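Local structure of beta-xylanase (Roseburia intestinalis L1-82, 6SGF) at residues B[37-51]-B[98-112]. The protein binds xylan weakly through this carbohydrate-binding module (CBM86), one domain of a larger enzyme that probably hydrolyses internal beta-1,4-xylosidic linkages. Sequence-based numbering, arbitrary orientation.
Sequences QYNQVKWTLPESIEM and PSGDGAIDAVGIMIT. With XYP (beta-D-xylopyranose), chain H; XYP (beta-D-xylopyranose), chain C; XYP (beta-D-xylopyranose), chain D.
Trp43 N donates to Val107 O at 2.8 Å, a nearly straight bond (169°) between two antiparallel strands. The pair is closed by the return bond from Val107 N, and Val41 and Ile109 are joined in the same reciprocal way, while the chain turns a corner at Pro46 and Glu47 before Ile49 pairs with Ile104. At the sugar-binding end, Gln37 NE2 meets Thr112 O at 2.9 Å, almost in its own amide plane. Gln37 CG covers one face of the Tyr38 ring; the xylose of chain H lies over the opposite face, with C5 above the ring centre. Met110 runs beside Tyr38 in an oblique Met-aromatic contact, SD 5.2 Å from the ring centroid, and bends at chi3 (74°) to bring CE within 3.2 Å of O3 on that xylose. Gln40 NE2 donates a nearly straight bond (169°) to the sugar's O2, while Lys71 holds Gln40 OE1. Without the ring, as with an alanine at Tyr38, the xylose would probably lose its stacking platform and Met110 SD its aromatic neighbour. On the face of the sheet that carries Gln40 and Met110, the extended Lys42 chain presses CE against Ala106 CB at 3.4 Å, and a water links its NZ to Asp105 OD2. On the other face, Trp43 CZ3 touches Ile109 CG1 (3.8 Å), and the indole edge runs along Gly108 CA and Ile109 N. Met51 packs SD on Pro98 beyond the corner. In the five-stranded sheet, 40-50 lies between 15-19 and 103-110, which pairs in turn with 68-73; Trp43, Leu45 and Ile104 pack against strand 119-130 of the other sheet.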
# COMPACT_ATOMS: atom_id res chain seq x y z
N GLN B 37 10.56 -10.44 24.06
CA GLN B 37 10.34 -11.64 23.25
C GLN B 37 8.83 -11.88 23.15
O GLN B 37 8.14 -11.79 24.12
CB GLN B 37 11.01 -12.87 23.87
CG GLN B 37 11.10 -14.04 22.91
CD GLN B 37 11.80 -15.24 23.48
OE1 GLN B 37 11.73 -15.51 24.67
NE2 GLN B 37 12.48 -15.97 22.63
N TYR B 38 8.40 -12.19 21.95
CA TYR B 38 7.03 -12.56 21.59
C TYR B 38 6.07 -11.38 21.62
O TYR B 38 4.87 -11.57 21.38
CB TYR B 38 6.45 -13.71 22.45
CG TYR B 38 7.27 -14.98 22.34
CD1 TYR B 38 7.68 -15.44 21.10
CD2 TYR B 38 7.65 -15.70 23.47
CE1 TYR B 38 8.47 -16.58 20.98
CE2 TYR B 38 8.44 -16.86 23.35
CZ TYR B 38 8.83 -17.29 22.10
OH TYR B 38 9.59 -18.43 21.94
N ASN B 39 6.56 -10.15 21.87
CA ASN B 39 5.77 -8.95 21.64
C ASN B 39 5.24 -9.00 20.20
O ASN B 39 5.93 -9.42 19.27
CB ASN B 39 6.61 -7.67 21.80
CG ASN B 39 6.66 -7.11 23.24
OD1 ASN B 39 7.27 -6.06 23.46
ND2 ASN B 39 6.03 -7.77 24.19
N GLN B 40 4.03 -8.51 20.01
CA GLN B 40 3.36 -8.68 18.73
C GLN B 40 2.18 -7.71 18.62
O GLN B 40 1.72 -7.10 19.60
CB GLN B 40 2.88 -10.11 18.55
CG GLN B 40 1.78 -10.45 19.51
CD GLN B 40 1.40 -11.92 19.45
OE1 GLN B 40 0.97 -12.42 18.41
NE2 GLN B 40 1.58 -12.60 20.56
N VAL B 41 1.68 -7.61 17.38
CA VAL B 41 0.48 -6.83 17.06
C VAL B 41 -0.43 -7.72 16.25
O VAL B 41 0.03 -8.55 15.46
CB VAL B 41 0.81 -5.54 16.27
CG1 VAL B 41 -0.46 -4.73 16.00
CG2 VAL B 41 1.79 -4.71 17.02
N LYS B 42 -1.73 -7.57 16.46
CA LYS B 42 -2.75 -8.28 15.70
C LYS B 42 -3.67 -7.23 15.09
O LYS B 42 -4.14 -6.35 15.80
CB LYS B 42 -3.54 -9.23 16.59
CG LYS B 42 -4.74 -9.84 15.88
CD LYS B 42 -5.55 -10.74 16.84
CE LYS B 42 -6.73 -11.36 16.15
NZ LYS B 42 -7.53 -12.25 17.06
N TRP B 43 -3.89 -7.31 13.77
CA TRP B 43 -4.78 -6.39 13.08
C TRP B 43 -6.00 -7.12 12.51
O TRP B 43 -5.86 -8.18 11.89
CB TRP B 43 -4.09 -5.70 11.91
CG TRP B 43 -2.97 -4.78 12.18
CD1 TRP B 43 -3.03 -3.43 12.33
CD2 TRP B 43 -1.59 -5.14 12.23
NE1 TRP B 43 -1.75 -2.92 12.52
CE2 TRP B 43 -0.86 -3.95 12.45
CE3 TRP B 43 -0.90 -6.36 12.15
CZ2 TRP B 43 0.52 -3.95 12.55
CZ3 TRP B 43 0.46 -6.35 12.26
CH2 TRP B 43 1.17 -5.16 12.45
N THR B 44 -7.17 -6.49 12.63
CA THR B 44 -8.39 -6.99 12.03
C THR B 44 -8.49 -6.55 10.58
O THR B 44 -8.12 -5.42 10.23
CB THR B 44 -9.62 -6.49 12.80
OG1 THR B 44 -9.47 -6.77 14.21
CG2 THR B 44 -10.89 -7.20 12.27
N LEU B 45 -8.99 -7.44 9.74
CA LEU B 45 -9.21 -7.10 8.34
C LEU B 45 -10.53 -6.35 8.19
O LEU B 45 -11.47 -6.58 8.96
CB LEU B 45 -9.23 -8.36 7.49
CG LEU B 45 -7.95 -9.22 7.46
CD1 LEU B 45 -8.22 -10.34 6.45
CD2 LEU B 45 -6.74 -8.35 7.11
N PRO B 46 -10.65 -5.45 7.22
CA PRO B 46 -11.94 -4.75 7.04
C PRO B 46 -13.10 -5.70 6.75
O PRO B 46 -14.25 -5.35 7.01
CB PRO B 46 -11.67 -3.80 5.87
CG PRO B 46 -10.20 -3.68 5.79
CD PRO B 46 -9.63 -4.98 6.27
N GLU B 47 -12.82 -6.89 6.22
CA GLU B 47 -13.84 -7.87 5.80
C GLU B 47 -13.17 -9.22 5.91
O GLU B 47 -11.99 -9.30 5.62
CB GLU B 47 -14.22 -7.57 4.36
CG GLU B 47 -13.02 -7.86 3.40
CD GLU B 47 -12.59 -6.61 2.65
OE1 GLU B 47 -12.46 -5.56 3.35
OE2 GLU B 47 -12.45 -6.65 1.41
N SER B 48 -13.83 -10.23 6.42
CA SER B 48 -13.11 -11.49 6.42
C SER B 48 -13.21 -12.15 5.06
O SER B 48 -14.03 -11.77 4.22
CB SER B 48 -13.51 -12.32 7.63
OG SER B 48 -14.90 -12.15 7.94
N ILE B 49 -12.21 -12.97 4.80
CA ILE B 49 -11.98 -13.68 3.55
C ILE B 49 -11.95 -15.15 3.93
O ILE B 49 -11.30 -15.51 4.92
CB ILE B 49 -10.64 -13.26 2.92
CG1 ILE B 49 -10.60 -11.73 2.77
CG2 ILE B 49 -10.41 -13.97 1.64
CD1 ILE B 49 -9.20 -11.13 2.62
N GLU B 50 -12.71 -15.96 3.21
CA GLU B 50 -12.73 -17.38 3.50
C GLU B 50 -11.36 -17.97 3.27
O GLU B 50 -10.74 -17.80 2.22
CB GLU B 50 -13.75 -18.10 2.61
CG GLU B 50 -15.20 -17.73 2.87
CD GLU B 50 -15.61 -17.99 4.29
OE1 GLU B 50 -15.18 -19.03 4.84
OE2 GLU B 50 -16.34 -17.15 4.85
N MET B 51 -10.93 -18.75 4.24
CA MET B 51 -9.63 -19.37 4.10
C MET B 51 -9.53 -20.24 2.85
O MET B 51 -8.48 -20.23 2.20
CB MET B 51 -9.32 -20.23 5.32
CG MET B 51 -8.14 -21.17 5.10
SD MET B 51 -6.72 -20.11 5.37
CE MET B 51 -6.63 -20.18 7.14
N PRO B 98 -1.50 -19.92 3.34
CA PRO B 98 -2.24 -20.43 4.50
C PRO B 98 -3.15 -21.60 4.15
O PRO B 98 -3.52 -21.82 3.01
CB PRO B 98 -3.10 -19.22 4.90
CG PRO B 98 -3.46 -18.64 3.57
CD PRO B 98 -2.21 -18.78 2.72
N SER B 99 -3.53 -22.35 5.19
CA SER B 99 -4.41 -23.49 4.99
C SER B 99 -5.25 -23.66 6.25
O SER B 99 -4.84 -23.30 7.35
CB SER B 99 -3.66 -24.80 4.66
OG SER B 99 -2.58 -25.08 5.54
N GLY B 100 -6.43 -24.26 6.07
CA GLY B 100 -7.29 -24.67 7.16
C GLY B 100 -8.72 -24.22 6.93
O GLY B 100 -9.13 -23.89 5.82
N ASP B 101 -9.51 -24.19 8.00
CA ASP B 101 -10.94 -23.94 7.88
C ASP B 101 -11.30 -22.52 8.27
O ASP B 101 -10.52 -21.77 8.86
CB ASP B 101 -11.71 -24.95 8.74
CG ASP B 101 -11.73 -26.34 8.11
OD1 ASP B 101 -11.60 -26.43 6.87
OD2 ASP B 101 -11.89 -27.35 8.85
N GLY B 102 -12.55 -22.17 7.97
CA GLY B 102 -13.10 -20.92 8.45
C GLY B 102 -12.67 -19.73 7.60
O GLY B 102 -12.33 -19.85 6.43
N ALA B 103 -12.70 -18.56 8.23
CA ALA B 103 -12.41 -17.30 7.55
C ALA B 103 -11.19 -16.64 8.17
O ALA B 103 -10.95 -16.75 9.38
CB ALA B 103 -13.60 -16.35 7.62
N ILE B 104 -10.40 -15.97 7.33
CA ILE B 104 -9.29 -15.16 7.83
C ILE B 104 -9.90 -13.89 8.38
O ILE B 104 -10.51 -13.12 7.64
CB ILE B 104 -8.27 -14.84 6.72
CG1 ILE B 104 -7.71 -16.12 6.13
CG2 ILE B 104 -7.17 -13.90 7.30
CD1 ILE B 104 -6.96 -15.90 4.83
N ASP B 105 -9.71 -13.65 9.68
CA ASP B 105 -10.25 -12.46 10.32
C ASP B 105 -9.17 -11.46 10.70
O ASP B 105 -9.49 -10.30 10.97
CB ASP B 105 -11.04 -12.84 11.58
CG ASP B 105 -10.20 -13.59 12.63
OD1 ASP B 105 -9.37 -14.44 12.25
OD2 ASP B 105 -10.38 -13.35 13.84
N ALA B 106 -7.90 -11.87 10.72
CA ALA B 106 -6.84 -11.00 11.21
C ALA B 106 -5.49 -11.51 10.73
O ALA B 106 -5.35 -12.65 10.28
CB ALA B 106 -6.84 -10.93 12.75
N VAL B 107 -4.48 -10.63 10.84
CA VAL B 107 -3.08 -10.95 10.61
C VAL B 107 -2.25 -10.35 11.74
O VAL B 107 -2.72 -9.53 12.53
CB VAL B 107 -2.58 -10.43 9.25
CG1 VAL B 107 -3.39 -11.10 8.12
CG2 VAL B 107 -2.65 -8.92 9.19
N GLY B 108 -1.00 -10.81 11.86
CA GLY B 108 -0.15 -10.34 12.93
C GLY B 108 1.33 -10.38 12.57
O GLY B 108 1.75 -11.09 11.64
N ILE B 109 2.10 -9.60 13.33
CA ILE B 109 3.55 -9.58 13.27
C ILE B 109 4.05 -9.71 14.70
O ILE B 109 3.51 -9.06 15.60
CB ILE B 109 4.10 -8.29 12.64
CG1 ILE B 109 3.66 -8.19 11.18
CG2 ILE B 109 5.65 -8.27 12.82
CD1 ILE B 109 4.13 -6.85 10.49
N MET B 110 5.06 -10.57 14.90
CA MET B 110 5.63 -10.87 16.21
C MET B 110 7.15 -10.99 16.08
O MET B 110 7.66 -11.29 15.00
CB MET B 110 5.03 -12.19 16.74
CG MET B 110 5.60 -12.68 18.02
SD MET B 110 4.84 -14.27 18.52
CE MET B 110 5.56 -15.45 17.39
N ILE B 111 7.88 -10.79 17.18
CA ILE B 111 9.32 -11.09 17.20
C ILE B 111 9.58 -12.28 18.11
O ILE B 111 8.90 -12.47 19.12
CB ILE B 111 10.18 -9.89 17.64
CG1 ILE B 111 9.79 -9.38 19.02
CG2 ILE B 111 10.11 -8.78 16.58
CD1 ILE B 111 11.02 -8.97 19.85
N THR B 112 10.59 -13.08 17.75
CA THR B 112 11.02 -14.19 18.58
C THR B 112 12.36 -13.93 19.26
O THR B 112 12.82 -14.77 20.04
CB THR B 112 11.15 -15.49 17.77
OG1 THR B 112 12.01 -15.28 16.66
CG2 THR B 112 9.79 -15.95 17.27
C1 XYP H . 2.71 -16.15 22.43
C2 XYP H . 2.59 -16.01 20.91
C3 XYP H . 3.03 -17.27 20.26
C4 XYP H . 4.36 -17.77 20.79
C5 XYP H . 4.40 -17.88 22.32
O2 XYP H . 1.26 -15.62 20.60
O3 XYP H . 3.15 -17.01 18.83
O4 XYP H . 4.58 -19.06 20.19
O5 XYP H . 4.09 -16.55 22.84
O1 XYP C . 0.56 -13.51 27.77
C1 XYP C . 1.14 -13.43 26.53
C2 XYP C . 2.56 -13.99 26.60
C3 XYP C . 3.22 -14.16 25.28
C4 XYP C . 2.21 -14.84 24.41
C5 XYP C . 0.86 -14.13 24.26
O2 XYP C . 3.31 -13.06 27.40
O3 XYP C . 4.40 -15.02 25.38
O4 XYP C . 2.78 -14.95 23.12
O5 XYP C . 0.21 -14.13 25.58
C1 XYP D . 5.85 -19.57 20.00
C2 XYP D . 5.77 -21.06 19.63
C3 XYP D . 7.11 -21.63 19.31
C4 XYP D . 7.76 -20.80 18.27
C5 XYP D . 7.76 -19.30 18.58
O2 XYP D . 5.23 -21.81 20.72
O3 XYP D . 6.93 -22.95 18.75
O4 XYP D . 9.14 -21.11 18.13
O5 XYP D . 6.41 -18.82 18.82
O HOH W 1 -8.73 -14.41 15.50
O HOH W 2 -6.35 -22.03 1.80